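Local coordinates for uncharacterized protein (Staphylococcus aureus subsp. aureus Mu50, PDB 4EBG) that is of unknown function but is a secreted staphylococcal protein of the DUF4467 family, built on a cystatin-like fold, at residues Gln33-His39 with Tyr91-Val96; Lys45-Ile51 with Tyr61-Ile67; Gln13-Asn17 with Lys28-Lys32; His39-Gly44 with Met84-Asp90. All blocks are in the same frame, centred on the assembly; numbering follows the deposited sequence. Where two conformers were deposited one is given.

Contact 1: Gln33-His39 with Tyr91-Val96; sequences QEDSNTH and YEDENV
N37, in the m rotamer, lies over the backbone of N95 and V96: its OD1 accepts from V96 N at 2.9 Å and more weakly from N95 N at 2.8 Å, while N37 ND2 donates to V96 O at 2.9 Å. Strands 37-39 and 91-94 run antiparallel (176°, axes 4.7 Å apart). T38 and D93 are the hydrogen-bonded pair, with T38 N to D93 O and D93 N to T38 O both 2.9 Å; N37-E94 and H39-E92 are non-hydrogen-bonded pairs flanking it. Ahead of the strand, Q33-E34 form a 3-10 segment, with S36 N bonded to Q33 O at 3.0 Å. H39 (chi1 -69°, chi2 82°) donates NE2 to E92 OE2 at 2.7 Å. On the face of T38 and D93, extended Q33 (t, t) brings NE2 to D93 OD2 at 3.0 Å, and OE1 bonds Q3 of helix 3-23. N95 ND2 reaches S36 O at 2.9 Å. This pairing adds the C-terminal edge strand to the antiparallel sheet of the cystatin-like fold. Polar chemistry thus dominates this edge.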
# COMPACT_ATOMS: atom_id res chain seq x y z
N GLN B 33 9.73 13.08 -9.68
CA GLN B 33 10.89 12.65 -10.46
C GLN B 33 12.15 13.45 -10.10
O GLN B 33 13.24 12.91 -10.03
CB GLN B 33 10.57 12.72 -11.94
CG GLN B 33 11.72 12.30 -12.84
CD GLN B 33 11.31 12.34 -14.31
OE1 GLN B 33 10.15 12.36 -14.62
NE2 GLN B 33 12.30 12.29 -15.22
N GLU B 34 12.01 14.76 -9.91
CA GLU B 34 13.17 15.63 -9.68
C GLU B 34 13.80 15.45 -8.29
O GLU B 34 14.86 15.93 -8.06
CB GLU B 34 12.82 17.10 -9.88
CG GLU B 34 11.89 17.68 -8.81
CD GLU B 34 10.41 17.65 -9.19
OE1 GLU B 34 10.01 16.79 -10.05
OE2 GLU B 34 9.64 18.51 -8.61
N ASP B 35 13.15 14.70 -7.42
CA ASP B 35 13.68 14.33 -6.11
C ASP B 35 14.01 12.83 -6.04
O ASP B 35 14.23 12.28 -4.94
CB ASP B 35 12.68 14.68 -5.02
CG ASP B 35 12.45 16.17 -4.88
OD1 ASP B 35 13.35 16.96 -5.25
OD2 ASP B 35 11.37 16.52 -4.38
N SER B 36 14.02 12.17 -7.19
CA SER B 36 14.15 10.72 -7.26
C SER B 36 15.29 10.38 -8.23
O SER B 36 15.88 11.29 -8.86
CB SER B 36 12.84 10.12 -7.72
OG SER B 36 11.76 10.46 -6.83
N ASN B 37 15.59 9.09 -8.35
CA ASN B 37 16.49 8.57 -9.33
C ASN B 37 15.72 7.75 -10.34
O ASN B 37 14.87 6.94 -9.98
CB ASN B 37 17.57 7.74 -8.66
CG ASN B 37 18.45 8.58 -7.79
OD1 ASN B 37 18.64 9.78 -8.05
ND2 ASN B 37 19.05 7.94 -6.78
N THR B 38 15.96 7.95 -11.65
CA THR B 38 15.32 7.26 -12.72
C THR B 38 16.34 6.75 -13.72
O THR B 38 17.23 7.51 -14.15
CB THR B 38 14.30 8.16 -13.46
OG1 THR B 38 13.45 8.78 -12.50
CG2 THR B 38 13.51 7.42 -14.48
N HIS B 39 16.23 5.48 -14.10
CA HIS B 39 17.02 4.90 -15.15
C HIS B 39 16.14 4.12 -16.11
O HIS B 39 15.24 3.39 -15.67
CB HIS B 39 18.10 3.96 -14.62
CG HIS B 39 19.19 4.67 -13.87
ND1 HIS B 39 19.07 5.03 -12.55
CD2 HIS B 39 20.42 5.09 -14.27
CE1 HIS B 39 20.18 5.63 -12.16
NE2 HIS B 39 21.03 5.65 -13.17
N TYR B 91 19.11 6.13 -20.35
CA TYR B 91 18.69 7.41 -19.79
C TYR B 91 18.92 7.33 -18.31
O TYR B 91 18.62 6.30 -17.66
CB TYR B 91 17.21 7.68 -20.06
CG TYR B 91 16.60 8.84 -19.33
CD1 TYR B 91 16.10 8.69 -18.03
CD2 TYR B 91 16.54 10.09 -19.89
CE1 TYR B 91 15.47 9.74 -17.37
CE2 TYR B 91 15.90 11.15 -19.22
CZ TYR B 91 15.40 10.96 -17.96
OH TYR B 91 14.78 11.97 -17.30
N GLU B 92 19.40 8.43 -17.73
CA GLU B 92 19.59 8.58 -16.28
C GLU B 92 19.13 9.97 -15.87
O GLU B 92 19.51 10.97 -16.51
CB GLU B 92 21.08 8.41 -15.90
CG GLU B 92 21.43 8.73 -14.43
CD GLU B 92 22.87 8.39 -14.09
OE1 GLU B 92 23.79 9.12 -14.51
OE2 GLU B 92 23.09 7.43 -13.32
N ASP B 93 18.38 10.06 -14.77
CA ASP B 93 18.01 11.30 -14.12
C ASP B 93 18.26 11.06 -12.63
O ASP B 93 17.42 10.49 -11.96
CB ASP B 93 16.55 11.66 -14.45
CG ASP B 93 16.09 12.98 -13.89
OD1 ASP B 93 16.89 13.64 -13.22
OD2 ASP B 93 14.91 13.35 -14.15
N GLU B 94 19.46 11.37 -12.19
CA GLU B 94 19.94 11.04 -10.85
C GLU B 94 19.95 12.27 -10.00
O GLU B 94 20.82 13.13 -10.16
CB GLU B 94 21.36 10.46 -10.93
CG GLU B 94 21.86 9.83 -9.67
CD GLU B 94 21.39 8.41 -9.44
OE1 GLU B 94 20.52 7.92 -10.18
OE2 GLU B 94 21.92 7.81 -8.49
N ASN B 95 18.99 12.39 -9.12
CA ASN B 95 18.87 13.54 -8.26
C ASN B 95 19.26 13.32 -6.81
O ASN B 95 19.37 14.28 -6.05
CB ASN B 95 17.47 14.07 -8.32
CG ASN B 95 17.11 14.52 -9.69
OD1 ASN B 95 17.67 15.53 -10.18
ND2 ASN B 95 16.24 13.79 -10.37
N VAL B 96 19.52 12.05 -6.44
CA VAL B 96 19.89 11.71 -5.06
C VAL B 96 21.13 10.85 -5.14
O VAL B 96 21.08 9.70 -5.61
CB VAL B 96 18.76 11.01 -4.32
CG1 VAL B 96 19.25 10.63 -2.89
CG2 VAL B 96 17.50 11.87 -4.29
O HOH W 1 14.61 11.03 -11.61

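Contact 2: Lys45-Ile51 with Tyr61-Ile67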
# COMPACT_ATOMS: atom_id res chain seq x y z
N LYS B 45 11.82 -0.55 -22.25
CA LYS B 45 11.04 -1.70 -21.84
C LYS B 45 11.05 -1.84 -20.31
O LYS B 45 10.10 -2.34 -19.74
CB LYS B 45 11.53 -3.00 -22.48
CG LYS B 45 11.19 -3.13 -23.93
CD LYS B 45 11.30 -4.57 -24.39
CE LYS B 45 12.71 -5.10 -24.31
NZ LYS B 45 12.98 -6.10 -25.40
N VAL B 46 12.16 -1.43 -19.68
CA VAL B 46 12.29 -1.51 -18.20
C VAL B 46 12.72 -0.14 -17.66
O VAL B 46 13.67 0.46 -18.17
CB VAL B 46 13.33 -2.62 -17.75
CG1 VAL B 46 13.54 -2.62 -16.23
CG2 VAL B 46 12.87 -3.99 -18.32
N ILE B 47 12.03 0.35 -16.65
CA ILE B 47 12.36 1.59 -16.00
C ILE B 47 12.49 1.33 -14.51
O ILE B 47 11.61 0.74 -13.91
CB ILE B 47 11.28 2.67 -16.31
CG1 ILE B 47 11.16 2.87 -17.83
CG2 ILE B 47 11.58 3.98 -15.58
CD1 ILE B 47 10.10 3.95 -18.24
N VAL B 48 13.61 1.74 -13.91
CA VAL B 48 13.89 1.56 -12.50
C VAL B 48 13.91 2.91 -11.87
O VAL B 48 14.63 3.82 -12.33
CB VAL B 48 15.22 0.80 -12.28
CG1 VAL B 48 15.45 0.67 -10.78
CG2 VAL B 48 15.24 -0.56 -12.93
N ILE B 49 13.15 3.08 -10.78
CA ILE B 49 13.11 4.29 -10.03
C ILE B 49 13.55 4.05 -8.61
O ILE B 49 13.30 2.99 -8.05
CB ILE B 49 11.74 5.02 -10.08
CG1 ILE B 49 10.65 4.19 -9.41
CG2 ILE B 49 11.42 5.38 -11.55
CD1 ILE B 49 9.29 4.94 -9.36
N GLY B 50 14.17 5.05 -8.02
CA GLY B 50 14.55 5.08 -6.63
C GLY B 50 13.88 6.30 -6.01
O GLY B 50 14.10 7.41 -6.44
N ILE B 51 13.11 6.07 -4.93
CA ILE B 51 12.26 7.10 -4.41
C ILE B 51 12.31 7.13 -2.89
O ILE B 51 12.65 6.14 -2.24
CB ILE B 51 10.78 6.88 -4.87
CG1 ILE B 51 10.15 5.64 -4.24
CG2 ILE B 51 10.65 6.88 -6.37
CD1 ILE B 51 8.69 5.51 -4.36
N TYR B 61 14.30 3.85 -1.92
CA TYR B 61 13.79 2.51 -2.18
C TYR B 61 13.58 2.38 -3.68
O TYR B 61 12.99 3.27 -4.30
CB TYR B 61 12.49 2.27 -1.42
CG TYR B 61 12.72 2.23 0.06
CD1 TYR B 61 12.86 3.39 0.82
CD2 TYR B 61 12.78 1.03 0.70
CE1 TYR B 61 13.07 3.36 2.18
CE2 TYR B 61 12.98 0.99 2.10
CZ TYR B 61 13.12 2.18 2.80
OH TYR B 61 13.31 2.16 4.16
N TYR B 62 14.03 1.26 -4.27
CA TYR B 62 14.02 1.08 -5.71
C TYR B 62 12.92 0.11 -6.13
O TYR B 62 12.63 -0.89 -5.44
CB TYR B 62 15.40 0.62 -6.17
CG TYR B 62 16.41 1.77 -6.15
CD1 TYR B 62 17.07 2.12 -5.01
CD2 TYR B 62 16.68 2.48 -7.32
CE1 TYR B 62 17.98 3.19 -5.00
CE2 TYR B 62 17.57 3.50 -7.34
CZ TYR B 62 18.22 3.86 -6.16
OH TYR B 62 19.09 4.95 -6.19
N PHE B 63 12.37 0.35 -7.31
CA PHE B 63 11.31 -0.43 -7.91
C PHE B 63 11.53 -0.52 -9.41
O PHE B 63 11.93 0.48 -10.04
CB PHE B 63 9.95 0.22 -7.69
CG PHE B 63 9.60 0.36 -6.25
CD1 PHE B 63 9.11 -0.73 -5.51
CD2 PHE B 63 9.76 1.57 -5.61
CE1 PHE B 63 8.82 -0.60 -4.17
CE2 PHE B 63 9.49 1.68 -4.29
CZ PHE B 63 8.96 0.62 -3.58
N ALA B 64 11.37 -1.72 -9.96
CA ALA B 64 11.44 -1.92 -11.38
C ALA B 64 10.06 -2.00 -12.00
O ALA B 64 9.19 -2.72 -11.49
CB ALA B 64 12.23 -3.21 -11.70
N TYR B 65 9.87 -1.30 -13.11
CA TYR B 65 8.64 -1.32 -13.88
C TYR B 65 8.95 -1.85 -15.26
O TYR B 65 10.03 -1.57 -15.84
CB TYR B 65 8.04 0.10 -14.01
CG TYR B 65 7.42 0.63 -12.76
CD1 TYR B 65 8.17 1.06 -11.70
CD2 TYR B 65 6.06 0.69 -12.63
CE1 TYR B 65 7.59 1.52 -10.55
CE2 TYR B 65 5.46 1.18 -11.48
CZ TYR B 65 6.21 1.58 -10.46
OH TYR B 65 5.57 2.05 -9.33
N GLU B 66 7.95 -2.50 -15.82
CA GLU B 66 7.98 -2.81 -17.26
C GLU B 66 6.93 -1.97 -17.94
O GLU B 66 5.86 -1.69 -17.37
CB GLU B 66 7.66 -4.27 -17.48
CG GLU B 66 8.73 -5.17 -16.97
CD GLU B 66 8.50 -6.59 -17.34
OE1 GLU B 66 8.84 -6.97 -18.49
OE2 GLU B 66 7.96 -7.30 -16.48
N ILE B 67 7.23 -1.56 -19.17
CA ILE B 67 6.27 -0.86 -19.98
C ILE B 67 5.78 -1.91 -20.96
O ILE B 67 6.55 -2.42 -21.78
CB ILE B 67 6.88 0.31 -20.75
CG1 ILE B 67 7.51 1.34 -19.80
CG2 ILE B 67 5.82 0.97 -21.53
CD1 ILE B 67 6.59 1.93 -18.70
O HOH W 2 9.86 -5.05 -20.36
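Strands 46-51 and 61-67 form a β hairpin at the centre of the antiparallel sheet, their axes 4.6 Å apart at 159°. Backbone hydrogen bonds come in reciprocal couples at the pairs I47-Y65 (I47 N to Y65 O 2.9 Å, Y65 N to I47 O 2.8 Å), I49-F63 and I51-Y61; I67 N to K45 O (3.0 Å) adds one more at the end where K45 and V46 form a classic β bulge opposite Y41. In the apolar packing, I47, I49, I51, F63 and Y65 share the face toward helix 3-23, where I49 CD1 meets Y65 CE1 at 4.0 Å, and Y65 OH bonds Q13 of that helix. On the other face, toward helix 80-86, V48 touches A64 and Y62. A water donates to K45 O (2.8 Å) and E66 OE1 (2.9 Å), while E66 OE2 bonds N75. In a CH-π contact, G50 CA sits 3.6 Å from the Y62 ring centroid, over the face, where a β-carbon on G50 would clash with Y62 CE2.

Contact 3: Gln13-Asn17 with Lys28-Lys32; sequences QNQMN and KTDIK. With PO4 (phosphate ion), chain D.
Residues 13-17 belong to helix 3-23, the long helix of the cystatin-like fold (N17 N to Q13 O 2.9 Å); 28-32 is an irregular segment leading to strand 37-41. The CA atoms nearest each other are those of N17 and T29, 5.5 Å apart. K28 and I31 are extended; between them T29 (phi/psi -116/9) and D30 (-130/58) turn the chain. N14, chi1 -83° and chi2 -56°, brackets the backbone of I31: N14 OD1 accepts from I31 N at 2.9 Å and N14 ND2 donates to I31 O at 3.0 Å. N17 (chi1 -76°, chi2 15°) donates ND2 to K28 O at 2.9 Å, and its OD1 takes Q13 NE2, also at 2.9 Å. A water joins N14 O (3.0 Å) to T29 O (2.7 Å). The I31 side chain packs on Y10 and I51. In a salt-bridge network, K28 NZ meets D30 OD1 at 2.8 Å and K32 NZ meets D30 OD2 at 3.4 Å; O3 of a phosphate, probably from the crystallisation liquor, bonds K28 NZ at 2.8 Å and K32 NZ at 2.6 Å. Two asparagine amides thus take up I31 N, I31 O and K28 O, fastening the segment to the helix.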
# COMPACT_ATOMS: atom_id res chain seq x y z
N GLN B 13 3.28 4.81 -9.48
CA GLN B 13 3.87 4.74 -8.18
C GLN B 13 3.06 5.56 -7.19
O GLN B 13 2.81 5.13 -6.05
CB GLN B 13 5.32 5.25 -8.19
CG GLN B 13 6.03 5.06 -6.82
CD GLN B 13 6.38 3.66 -6.52
OE1 GLN B 13 7.00 3.02 -7.34
NE2 GLN B 13 6.05 3.16 -5.33
N ASN B 14 2.69 6.77 -7.57
CA ASN B 14 1.91 7.61 -6.66
C ASN B 14 0.52 7.01 -6.37
O ASN B 14 0.05 7.12 -5.24
CB ASN B 14 1.83 9.03 -7.21
CG ASN B 14 3.05 9.84 -6.86
OD1 ASN B 14 3.37 9.96 -5.70
ND2 ASN B 14 3.74 10.39 -7.85
N GLN B 15 -0.12 6.43 -7.38
CA GLN B 15 -1.42 5.81 -7.19
C GLN B 15 -1.30 4.69 -6.19
O GLN B 15 -2.13 4.57 -5.26
CB GLN B 15 -1.98 5.30 -8.52
CG GLN B 15 -2.53 6.41 -9.42
CD GLN B 15 -2.97 5.90 -10.77
OE1 GLN B 15 -2.36 4.99 -11.33
NE2 GLN B 15 -4.01 6.49 -11.31
N MSE B 16 -0.32 3.82 -6.36
CA MSE B 16 -0.14 2.73 -5.40
C MSE B 16 0.23 3.22 -4.01
O MSE B 16 -0.25 2.73 -3.03
CB MSE B 16 0.92 1.75 -5.91
CG MSE B 16 0.46 0.98 -7.16
SE MSE B 16 1.67 -0.42 -7.65
CE MSE B 16 3.09 0.71 -8.02
N ASN B 17 1.09 4.24 -3.95
CA ASN B 17 1.50 4.75 -2.63
C ASN B 17 0.30 5.37 -1.92
O ASN B 17 0.22 5.28 -0.71
CB ASN B 17 2.62 5.79 -2.71
CG ASN B 17 3.98 5.20 -2.99
OD1 ASN B 17 4.14 4.05 -3.39
ND2 ASN B 17 5.00 6.03 -2.74
N LYS B 28 4.94 7.93 1.69
CA LYS B 28 4.90 9.21 1.00
C LYS B 28 4.08 9.13 -0.26
O LYS B 28 4.27 8.24 -1.08
CB LYS B 28 6.34 9.70 0.72
CG LYS B 28 6.51 11.05 0.10
CD LYS B 28 7.97 11.49 0.08
CE LYS B 28 8.16 12.79 -0.72
NZ LYS B 28 7.50 13.91 0.04
N THR B 29 3.20 10.13 -0.47
CA THR B 29 2.23 10.13 -1.58
C THR B 29 2.37 11.21 -2.65
O THR B 29 1.53 11.33 -3.54
CB THR B 29 0.81 10.12 -1.03
OG1 THR B 29 0.61 11.34 -0.33
CG2 THR B 29 0.60 8.94 -0.05
N ASP B 30 3.47 11.95 -2.58
CA ASP B 30 3.80 13.05 -3.49
C ASP B 30 5.21 12.86 -4.02
O ASP B 30 6.10 13.71 -3.87
CB ASP B 30 3.59 14.43 -2.85
CG ASP B 30 4.40 14.68 -1.62
OD1 ASP B 30 4.86 13.74 -0.91
OD2 ASP B 30 4.57 15.90 -1.31
N ILE B 31 5.42 11.71 -4.66
CA ILE B 31 6.71 11.33 -5.19
C ILE B 31 6.94 12.15 -6.47
O ILE B 31 6.07 12.17 -7.35
CB ILE B 31 6.79 9.83 -5.50
CG1 ILE B 31 6.47 8.96 -4.26
CG2 ILE B 31 8.14 9.47 -6.11
CD1 ILE B 31 7.39 9.16 -3.09
N LYS B 32 8.12 12.76 -6.55
CA LYS B 32 8.47 13.60 -7.70
C LYS B 32 9.75 13.11 -8.35
O LYS B 32 10.72 12.84 -7.69
CB LYS B 32 8.65 15.04 -7.23
CG LYS B 32 7.38 15.67 -6.64
CD LYS B 32 7.63 16.97 -5.92
CE LYS B 32 8.19 16.84 -4.49
NZ LYS B 32 7.17 16.36 -3.47
P PO4 D . 9.04 17.31 -0.29
O1 PO4 D . 10.30 16.77 0.38
O2 PO4 D . 9.51 18.53 -0.98
O3 PO4 D . 8.52 16.22 -1.21
O4 PO4 D . 8.05 17.63 0.86
O HOH W 3 -0.59 9.93 -4.51

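Contact 4: His39-Gly44 with Met84-Asp90; sequences HVYKDG and MKDHKAD
The ring of Y41 (chi1 -56°, chi2 -88°) swings back from a CA-CB bond that points away and lies against M84 and H87-A89. Y41 CE1 comes 3.7 Å from A89 CB, Y41 CD1 3.6 Å from H87 CB, and Y41 OH 3.3 Å from M84 CG; a water connects Y41 OH (2.6 Å) with M84 O (2.8 Å). M84, a selenomethionine in the m, t, m rotamer, makes an oblique Met-aromatic contact, SE 4.7 Å from the centroid of the H39 ring. H39 (chi1 -69°) touches A89 CB with CD2 at 4.0 Å. K42-G44 form the turn of the hairpin between strands 37-41 and 46-52 of the cystatin-like fold, and the connection from helix 80-86 to edge strand 91-94 packs against it, D90 N bonding V40 O at 2.7 Å. K42 and D43 both take left-handed backbone angles (49/45 and 51/39), and G44 (106/-3) closes the turn with N to Y41 O at 3.0 Å. D90 OD2 reaches into it, accepting from D43 N at 2.8 Å.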
# COMPACT_ATOMS: atom_id res chain seq x y z
N HIS B 39 16.23 5.48 -14.10
CA HIS B 39 17.02 4.90 -15.15
C HIS B 39 16.14 4.12 -16.11
O HIS B 39 15.24 3.39 -15.67
CB HIS B 39 18.10 3.96 -14.62
CG HIS B 39 19.19 4.67 -13.87
ND1 HIS B 39 19.07 5.03 -12.55
CD2 HIS B 39 20.42 5.09 -14.27
CE1 HIS B 39 20.18 5.63 -12.16
NE2 HIS B 39 21.03 5.65 -13.17
N VAL B 40 16.36 4.25 -17.41
CA VAL B 40 15.64 3.52 -18.44
C VAL B 40 16.59 2.53 -19.10
O VAL B 40 17.76 2.86 -19.40
CB VAL B 40 15.05 4.47 -19.51
CG1 VAL B 40 14.35 3.71 -20.62
CG2 VAL B 40 14.16 5.51 -18.87
N TYR B 41 16.07 1.32 -19.36
CA TYR B 41 16.81 0.24 -19.97
C TYR B 41 16.03 -0.32 -21.13
O TYR B 41 14.82 -0.19 -21.22
CB TYR B 41 17.12 -0.87 -18.96
CG TYR B 41 17.85 -0.36 -17.77
CD1 TYR B 41 19.25 -0.29 -17.78
CD2 TYR B 41 17.18 0.10 -16.63
CE1 TYR B 41 19.97 0.24 -16.67
CE2 TYR B 41 17.90 0.60 -15.56
CZ TYR B 41 19.28 0.71 -15.59
OH TYR B 41 19.94 1.25 -14.52
N LYS B 42 16.76 -1.07 -21.94
CA LYS B 42 16.19 -1.85 -23.05
C LYS B 42 15.25 -1.01 -23.89
O LYS B 42 14.15 -1.41 -24.24
CB LYS B 42 15.63 -3.19 -22.53
CG LYS B 42 16.79 -4.17 -22.11
CD LYS B 42 16.37 -5.56 -21.77
CE LYS B 42 17.48 -6.37 -21.15
NZ LYS B 42 17.06 -7.80 -20.94
N ASP B 43 15.72 0.21 -24.17
CA ASP B 43 15.07 1.22 -25.00
C ASP B 43 13.64 1.47 -24.58
O ASP B 43 12.77 1.72 -25.40
CB ASP B 43 15.18 0.87 -26.49
CG ASP B 43 14.98 2.08 -27.41
OD1 ASP B 43 15.12 3.29 -27.04
OD2 ASP B 43 14.69 1.83 -28.58
N GLY B 44 13.43 1.49 -23.26
CA GLY B 44 12.15 1.84 -22.69
C GLY B 44 11.35 0.68 -22.13
O GLY B 44 10.30 0.92 -21.56
N MSE B 84 20.13 -2.67 -12.27
CA MSE B 84 20.95 -1.48 -12.61
C MSE B 84 22.42 -1.82 -12.74
O MSE B 84 23.14 -1.27 -13.54
CB MSE B 84 20.76 -0.39 -11.56
CG MSE B 84 19.36 0.18 -11.50
SE MSE B 84 19.18 1.62 -10.21
CE MSE B 84 19.28 0.62 -8.69
N LYS B 85 22.87 -2.74 -11.92
CA LYS B 85 24.27 -3.21 -11.93
C LYS B 85 24.64 -3.86 -13.24
O LYS B 85 25.74 -3.74 -13.76
CB LYS B 85 24.48 -4.18 -10.73
CG LYS B 85 25.84 -4.83 -10.74
CD LYS B 85 26.05 -5.66 -9.50
CE LYS B 85 25.14 -6.82 -9.34
NZ LYS B 85 25.39 -7.91 -10.31
N ASP B 86 23.68 -4.62 -13.73
CA ASP B 86 23.91 -5.58 -14.80
C ASP B 86 23.64 -5.05 -16.18
O ASP B 86 23.97 -5.73 -17.15
CB ASP B 86 23.06 -6.83 -14.59
CG ASP B 86 23.54 -7.69 -13.47
OD1 ASP B 86 24.58 -7.37 -12.84
OD2 ASP B 86 22.86 -8.72 -13.20
N HIS B 87 23.05 -3.84 -16.31
CA HIS B 87 22.64 -3.32 -17.63
C HIS B 87 23.12 -1.88 -17.82
O HIS B 87 23.21 -1.15 -16.84
CB HIS B 87 21.12 -3.36 -17.78
CG HIS B 87 20.50 -4.73 -17.67
ND1 HIS B 87 20.17 -5.28 -16.46
CD2 HIS B 87 20.20 -5.65 -18.59
CE1 HIS B 87 19.69 -6.48 -16.64
NE2 HIS B 87 19.68 -6.72 -17.93
N LYS B 88 23.29 -1.50 -19.08
CA LYS B 88 23.66 -0.17 -19.46
C LYS B 88 22.38 0.64 -19.73
O LYS B 88 21.56 0.29 -20.54
CB LYS B 88 24.55 -0.16 -20.71
CG LYS B 88 25.03 1.24 -21.11
CD LYS B 88 26.09 1.19 -22.22
CE LYS B 88 25.45 1.14 -23.59
NZ LYS B 88 26.36 0.71 -24.67
N ALA B 89 22.22 1.76 -19.03
CA ALA B 89 21.04 2.60 -19.15
C ALA B 89 21.07 3.37 -20.44
O ALA B 89 22.12 3.80 -20.93
CB ALA B 89 20.91 3.52 -17.97
N ASP B 90 19.87 3.58 -20.95
CA ASP B 90 19.65 4.50 -22.05
C ASP B 90 19.37 5.95 -21.64
O ASP B 90 19.39 6.86 -22.44
CB ASP B 90 18.42 4.06 -22.86
CG ASP B 90 18.51 2.67 -23.34
OD1 ASP B 90 19.47 2.36 -24.07
OD2 ASP B 90 17.63 1.88 -22.96
O HOH W 4 22.57 1.16 -14.74
O HOH W 5 19.64 -1.38 -21.53

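Overall arrangement
Contact 2 is the buried middle of the sheet, about 4 Å between its centre and that of the chain, and relies on regular backbone bonding and apolar side chains. Contact 1, partly buried, extends the same sheet through strand 37-41, where asparagine, glutamine and acidic side chains take over toward the edge. Contact 4 shares H39 with contact 1 but lies at the surface, combining Y41 packing with a carboxylate-bound turn; V46 O and Y41 N, 2.8 Å apart, connect it to contact 2. Contact 3, also partly buried, joins helix 3-23 to its own trailing loop by amide hydrogen bonds, meets contact 2 through Q13 and Y65, and lies about 23 Å from contact 4, centre to centre, across the chain's middle.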